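Local coordinates for putative polyphosphate kinase 2 family protein (Arthrobacter aurescens, PDB 3RHF) that probably acts as a polyphosphate kinase of the PPK2 family, moving phosphate between polyphosphate and nucleotides, at residues L80-M83 against D84-K88; G90-S93 against H94-A98. One frame throughout, in Å; residues are numbered along the deposited sequence.

Interaction 1. Residues L80-M83 against D84-K88; sequences LQAM and DTAGK. With PO4 (phosphate ion), chain I.
K88 folds its side chain back along the end of strand 75-82 and hands its ammonium group to the carbonyl of A82, NZ to O 2.8 Å. The nitrogen stands above that carbonyl plane, 48° out of it, rather than on a lone pair. Two late bends bring it there: the chain is extended at chi2, then turns at chi3 (-69°) and again at chi4. On the way, K88 CG passes the methyl of A82, CG to CB 3.8 Å. NZ also binds phosphate O3, so one end of the lysine ties the strand to the anion. M83, selenomethionine in this crystal, opens a type II turn closed by A86 N on M83 O (3.0 Å). The turn brings A82 CB and A86 CB together at 3.5 Å. The loop has the form of a P-loop, a Walker A variant, consistent with the P-loop NTPase clan, its lysine on the first turn of helix 88-98 and G87 at the N-cap. Backbone N-H groups point into it: T85 N holds phosphate O1 at 2.8 Å, G87 N holds O2 at 2.8 Å, and K88 N makes a nearly straight bond to O3 (170°). G89 N adds another bond to the phosphate, which probably came from the crystallisation liquor and sits where such loops hold nucleotide phosphates in relatives. D84 OD1 lies 3.9 Å from K88 NZ, a long salt bridge, and has R140 as its stronger partner. The selenomethionine chain bends away at chi2 and chi3 to pack on W221, Y224 and M225 of helix 221-235.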
ATOM      1  N   LEU A  80     -13.740  -3.455  -6.919  1.00 23.94           N
ATOM      2  CA  LEU A  80     -13.697  -4.898  -7.167  1.00 25.50           C
ATOM      3  C   LEU A  80     -14.760  -5.701  -6.430  1.00 26.15           C
ATOM      4  O   LEU A  80     -14.867  -5.605  -5.221  1.00 26.70           O
ATOM      5  CB  LEU A  80     -12.376  -5.460  -6.792  1.00 24.34           C
ATOM      6  CG  LEU A  80     -11.294  -4.890  -7.667  1.00 27.05           C
ATOM      7  CD1 LEU A  80      -9.972  -5.032  -6.891  1.00 29.80           C
ATOM      8  CD2 LEU A  80     -11.261  -5.595  -9.010  1.00 27.57           C
ATOM      9  N   GLN A  81     -15.525  -6.496  -7.173  1.00 28.09           N
ATOM     10  CA  GLN A  81     -16.383  -7.537  -6.579  1.00 29.47           C
ATOM     11  C   GLN A  81     -16.037  -8.869  -7.185  1.00 30.48           C
ATOM     12  O   GLN A  81     -15.697  -8.949  -8.387  1.00 31.82           O
ATOM     13  CB  GLN A  81     -17.846  -7.251  -6.877  1.00 30.58           C
ATOM     14  CG  GLN A  81     -18.397  -5.961  -6.251  1.00 30.08           C
ATOM     15  CD  GLN A  81     -18.720  -6.128  -4.816  1.00 30.50           C
ATOM     16  OE1 GLN A  81     -18.752  -5.170  -4.071  1.00 37.34           O
ATOM     17  NE2 GLN A  81     -18.946  -7.345  -4.407  1.00 33.19           N
ATOM     18  N   ALA A  82     -16.125  -9.913  -6.362  1.00 31.10           N
ATOM     19  CA  ALA A  82     -15.932 -11.282  -6.803  1.00 31.78           C
ATOM     20  C   ALA A  82     -16.246 -12.267  -5.689  1.00 32.86           C
ATOM     21  O   ALA A  82     -16.177 -11.918  -4.541  1.00 33.89           O
ATOM     22  CB  ALA A  82     -14.521 -11.499  -7.285  1.00 30.72           C
HETATM   23  N   MSE A  83     -16.537 -13.511  -6.050  1.00 34.12           N
HETATM   24  CA  MSE A  83     -16.677 -14.594  -5.099  1.00 34.78           C
HETATM   25  C   MSE A  83     -15.314 -14.904  -4.468  1.00 34.08           C
HETATM   26  O   MSE A  83     -14.261 -14.591  -5.061  1.00 32.76           O
HETATM   27  CB  MSE A  83     -17.197 -15.844  -5.832  1.00 36.28           C
HETATM   28  CG  MSE A  83     -18.509 -15.642  -6.584  1.00 40.08           C
HETATM   29 SE   MSE A  83     -20.042 -15.147  -5.424  1.00 54.31          SE
HETATM   30  CE  MSE A  83     -20.011 -16.697  -4.204  1.00 46.94           C
ATOM     31  N   ASP A  84     -15.326 -15.527  -3.287  1.00 34.04           N
ATOM     32  CA  ASP A  84     -14.087 -15.760  -2.566  1.00 34.94           C
ATOM     33  C   ASP A  84     -13.255 -16.691  -3.384  1.00 34.68           C
ATOM     34  O   ASP A  84     -13.807 -17.516  -4.106  1.00 35.61           O
ATOM     35  CB  ASP A  84     -14.301 -16.336  -1.156  1.00 36.06           C
ATOM     36  CG  ASP A  84     -14.836 -15.281  -0.142  1.00 39.67           C
ATOM     37  OD1 ASP A  84     -14.600 -14.056  -0.300  1.00 42.57           O
ATOM     38  OD2 ASP A  84     -15.511 -15.685   0.834  1.00 45.77           O
ATOM     39  N   THR A  85     -11.922 -16.560  -3.305  1.00 33.59           N
ATOM     40  CA  THR A  85     -11.050 -17.377  -4.128  1.00 32.42           C
ATOM     41  C   THR A  85     -10.791 -16.736  -5.498  1.00 31.82           C
ATOM     42  O   THR A  85      -9.791 -17.052  -6.141  1.00 32.80           O
ATOM     43  CB  THR A  85     -11.708 -18.808  -4.237  1.00 33.42           C
ATOM     44  OG1 THR A  85     -10.983 -19.717  -3.399  1.00 36.69           O
ATOM     45  CG2 THR A  85     -11.819 -19.284  -5.616  1.00 28.77           C
ATOM     46  N   ALA A  86     -11.658 -15.833  -5.961  1.00 31.00           N
ATOM     47  CA  ALA A  86     -11.543 -15.279  -7.346  1.00 30.73           C
ATOM     48  C   ALA A  86     -10.305 -14.387  -7.542  1.00 30.83           C
ATOM     49  O   ALA A  86      -9.967 -14.008  -8.666  1.00 30.35           O
ATOM     50  CB  ALA A  86     -12.764 -14.512  -7.715  1.00 30.03           C
ATOM     51  N   GLY A  87      -9.659 -14.015  -6.433  1.00 30.90           N
ATOM     52  CA  GLY A  87      -8.429 -13.246  -6.478  1.00 30.81           C
ATOM     53  C   GLY A  87      -8.529 -11.734  -6.337  1.00 29.84           C
ATOM     54  O   GLY A  87      -7.676 -11.035  -6.875  1.00 29.01           O
ATOM     55  N   LYS A  88      -9.521 -11.210  -5.607  1.00 29.53           N
ATOM     56  CA  LYS A  88      -9.570  -9.733  -5.408  1.00 28.69           C
ATOM     57  C   LYS A  88      -8.336  -9.296  -4.611  1.00 27.49           C
ATOM     58  O   LYS A  88      -7.657  -8.317  -4.948  1.00 27.38           O
ATOM     59  CB  LYS A  88     -10.772  -9.255  -4.604  1.00 29.03           C
ATOM     60  CG  LYS A  88     -12.141  -9.497  -5.124  1.00 30.35           C
ATOM     61  CD  LYS A  88     -13.216  -9.043  -4.068  1.00 31.76           C
ATOM     62  CE  LYS A  88     -13.277  -9.912  -2.794  1.00 32.46           C
ATOM     63  NZ  LYS A  88     -13.855 -11.343  -3.023  1.00 36.48           N
TER
HETATM   64  P   PO4 I 288     -10.485 -13.416  -2.991  1.00 44.76           P
HETATM   65  O1  PO4 I 288     -11.117 -14.273  -1.840  1.00 39.20           O
HETATM   66  O2  PO4 I 288      -9.400 -14.383  -3.667  1.00 36.28           O
HETATM   67  O3  PO4 I 288     -11.515 -12.925  -4.059  1.00 33.28           O
HETATM   68  O4  PO4 I 288      -9.829 -12.151  -2.352  1.00 40.74           O

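Interaction 2. Residues G90-S93 against H94-A98; sequences GIVS and HVVGA
With chi1 of V95 at 173°, CG1 lies anti to the backbone N and CG2 falls beside that N, turned back toward the preceding turn of helix. There CG2 sits over the carbonyl oxygen of I91, 3.2 Å from O, and meets I91 CG2 at 4.0 Å, the two side chains crossing at a slant. V96 repeats the pattern one residue on: its chi1 of 162° swings CG2 to 3.4 Å from V92 O and to 4.2 Å from V92 CG1. These i to i+4 pairs lie along helix 88-98, whose backbone ladder holds them in step. V95 N to I91 O and V96 N to V92 O are nearly linear bonds, whereas G97 N reaches S93 O from above the carbonyl plane, 43° out of it. H94 N bonds to G90 O at 2.9 Å, and the H94 CB packs 3.5 Å from that same G90 O, while its ring leads away and hydrogen-bonds through ND1 to Q258. I91 and V95 meet helix 250-266 at A253, V257 and L261, and V95 also touches L57 of helix 43-69; V92 and V96 lie on the sheet against L106, V104 and V137 of strands 104-108 and 135-139, and S93 and V96 pack on P101 of the second subunit.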
ATOM      1  N   GLY A  90      -5.372 -10.463  -4.261  1.00 23.19           N
ATOM      2  CA  GLY A  90      -4.155 -10.439  -5.029  1.00 21.73           C
ATOM      3  C   GLY A  90      -4.128  -9.323  -6.042  1.00 20.34           C
ATOM      4  O   GLY A  90      -3.092  -8.732  -6.286  1.00 21.38           O
ATOM      5  N   ILE A  91      -5.226  -9.066  -6.688  1.00 20.31           N
ATOM      6  CA  ILE A  91      -5.237  -7.979  -7.640  1.00 20.26           C
ATOM      7  C   ILE A  91      -5.057  -6.630  -6.918  1.00 20.25           C
ATOM      8  O   ILE A  91      -4.253  -5.794  -7.391  1.00 20.05           O
ATOM      9  CB  ILE A  91      -6.523  -7.985  -8.534  1.00 20.42           C
ATOM     10  CG1 ILE A  91      -6.562  -9.295  -9.333  1.00 22.28           C
ATOM     11  CG2 ILE A  91      -6.560  -6.804  -9.473  1.00 20.45           C
ATOM     12  CD1 ILE A  91      -6.830  -9.140 -10.793  1.00 28.75           C
ATOM     13  N   VAL A  92      -5.751  -6.444  -5.780  1.00 20.04           N
ATOM     14  CA  VAL A  92      -5.668  -5.238  -5.038  1.00 21.23           C
ATOM     15  C   VAL A  92      -4.249  -5.018  -4.664  1.00 22.84           C
ATOM     16  O   VAL A  92      -3.678  -3.939  -4.932  1.00 24.86           O
ATOM     17  CB  VAL A  92      -6.514  -5.291  -3.726  1.00 22.77           C
ATOM     18  CG1 VAL A  92      -6.020  -4.196  -2.748  1.00 20.78           C
ATOM     19  CG2 VAL A  92      -8.004  -5.164  -4.022  1.00 21.28           C
ATOM     20  N   SER A  93      -3.634  -6.055  -4.106  1.00 23.42           N
ATOM     21  CA  SER A  93      -2.240  -5.981  -3.719  1.00 24.07           C
ATOM     22  C   SER A  93      -1.347  -5.659  -4.864  1.00 25.53           C
ATOM     23  O   SER A  93      -0.327  -4.971  -4.698  1.00 27.08           O
ATOM     24  CB  SER A  93      -1.786  -7.323  -3.171  1.00 25.19           C
ATOM     25  OG  SER A  93      -0.452  -7.309  -2.712  1.00 23.88           O
ATOM     26  N   HIS A  94      -1.640  -6.190  -6.031  1.00 25.59           N
ATOM     27  CA  HIS A  94      -0.716  -5.911  -7.104  1.00 26.97           C
ATOM     28  C   HIS A  94      -0.828  -4.424  -7.569  1.00 27.31           C
ATOM     29  O   HIS A  94       0.186  -3.715  -7.733  1.00 27.18           O
ATOM     30  CB  HIS A  94      -0.866  -6.874  -8.283  1.00 27.47           C
ATOM     31  CG  HIS A  94       0.244  -6.727  -9.249  1.00 29.73           C
ATOM     32  ND1 HIS A  94       0.235  -5.755 -10.228  1.00 32.08           N
ATOM     33  CD2 HIS A  94       1.470  -7.308  -9.297  1.00 32.34           C
ATOM     34  CE1 HIS A  94       1.398  -5.776 -10.871  1.00 32.75           C
ATOM     35  NE2 HIS A  94       2.167  -6.704 -10.325  1.00 31.29           N
ATOM     36  N   VAL A  95      -2.065  -3.972  -7.768  1.00 27.00           N
ATOM     37  CA  VAL A  95      -2.358  -2.639  -8.257  1.00 26.67           C
ATOM     38  C   VAL A  95      -1.846  -1.602  -7.265  1.00 26.14           C
ATOM     39  O   VAL A  95      -1.168  -0.668  -7.609  1.00 26.56           O
ATOM     40  CB  VAL A  95      -3.876  -2.449  -8.427  1.00 27.65           C
ATOM     41  CG1 VAL A  95      -4.164  -1.007  -8.771  1.00 29.11           C
ATOM     42  CG2 VAL A  95      -4.450  -3.410  -9.514  1.00 27.30           C
ATOM     43  N   VAL A  96      -2.172  -1.775  -6.005  1.00 25.77           N
ATOM     44  CA  VAL A  96      -1.676  -0.873  -4.993  1.00 25.33           C
ATOM     45  C   VAL A  96      -0.167  -0.834  -4.925  1.00 25.67           C
ATOM     46  O   VAL A  96       0.440   0.248  -4.819  1.00 27.35           O
ATOM     47  CB  VAL A  96      -2.303  -1.223  -3.638  1.00 25.57           C
ATOM     48  CG1 VAL A  96      -1.528  -0.622  -2.540  1.00 24.69           C
ATOM     49  CG2 VAL A  96      -3.776  -0.757  -3.633  1.00 22.87           C
ATOM     50  N   GLY A  97       0.460  -1.980  -5.062  1.00 25.15           N
ATOM     51  CA  GLY A  97       1.903  -2.044  -5.014  1.00 25.11           C
ATOM     52  C   GLY A  97       2.619  -1.470  -6.190  1.00 25.26           C
ATOM     53  O   GLY A  97       3.812  -1.273  -6.147  1.00 27.12           O
ATOM     54  N   ALA A  98       1.929  -1.246  -7.284  1.00 25.83           N
ATOM     55  CA  ALA A  98       2.556  -0.592  -8.436  1.00 25.53           C
ATOM     56  C   ALA A  98       2.523   0.893  -8.186  1.00 26.04           C
ATOM     57  O   ALA A  98       3.211   1.623  -8.881  1.00 26.96           O
ATOM     58  CB  ALA A  98       1.830  -0.906  -9.728  1.00 24.65           C
TER

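Overall arrangement
Interactions 1 and 2 follow one another along the chain, their centres about 13 Å apart, within one beta-loop-alpha unit of the PPK2 domain. Strand 75-82, central in the parallel five-stranded sheet, runs into the phosphate-holding loop of interaction 1, and helix 88-98 then carries interaction 2 back along the sheet. The two meet directly where L80 CD1 packs on V92 CG2 at 3.5 Å, so the strand end and the helix touch through these two apolar side chains. The order fits a P-loop fold: the anion sits at the helix's N-terminal end, whose dipole would probably favour it, while its later turns pack against the sheet, neighbouring helices and the second subunit.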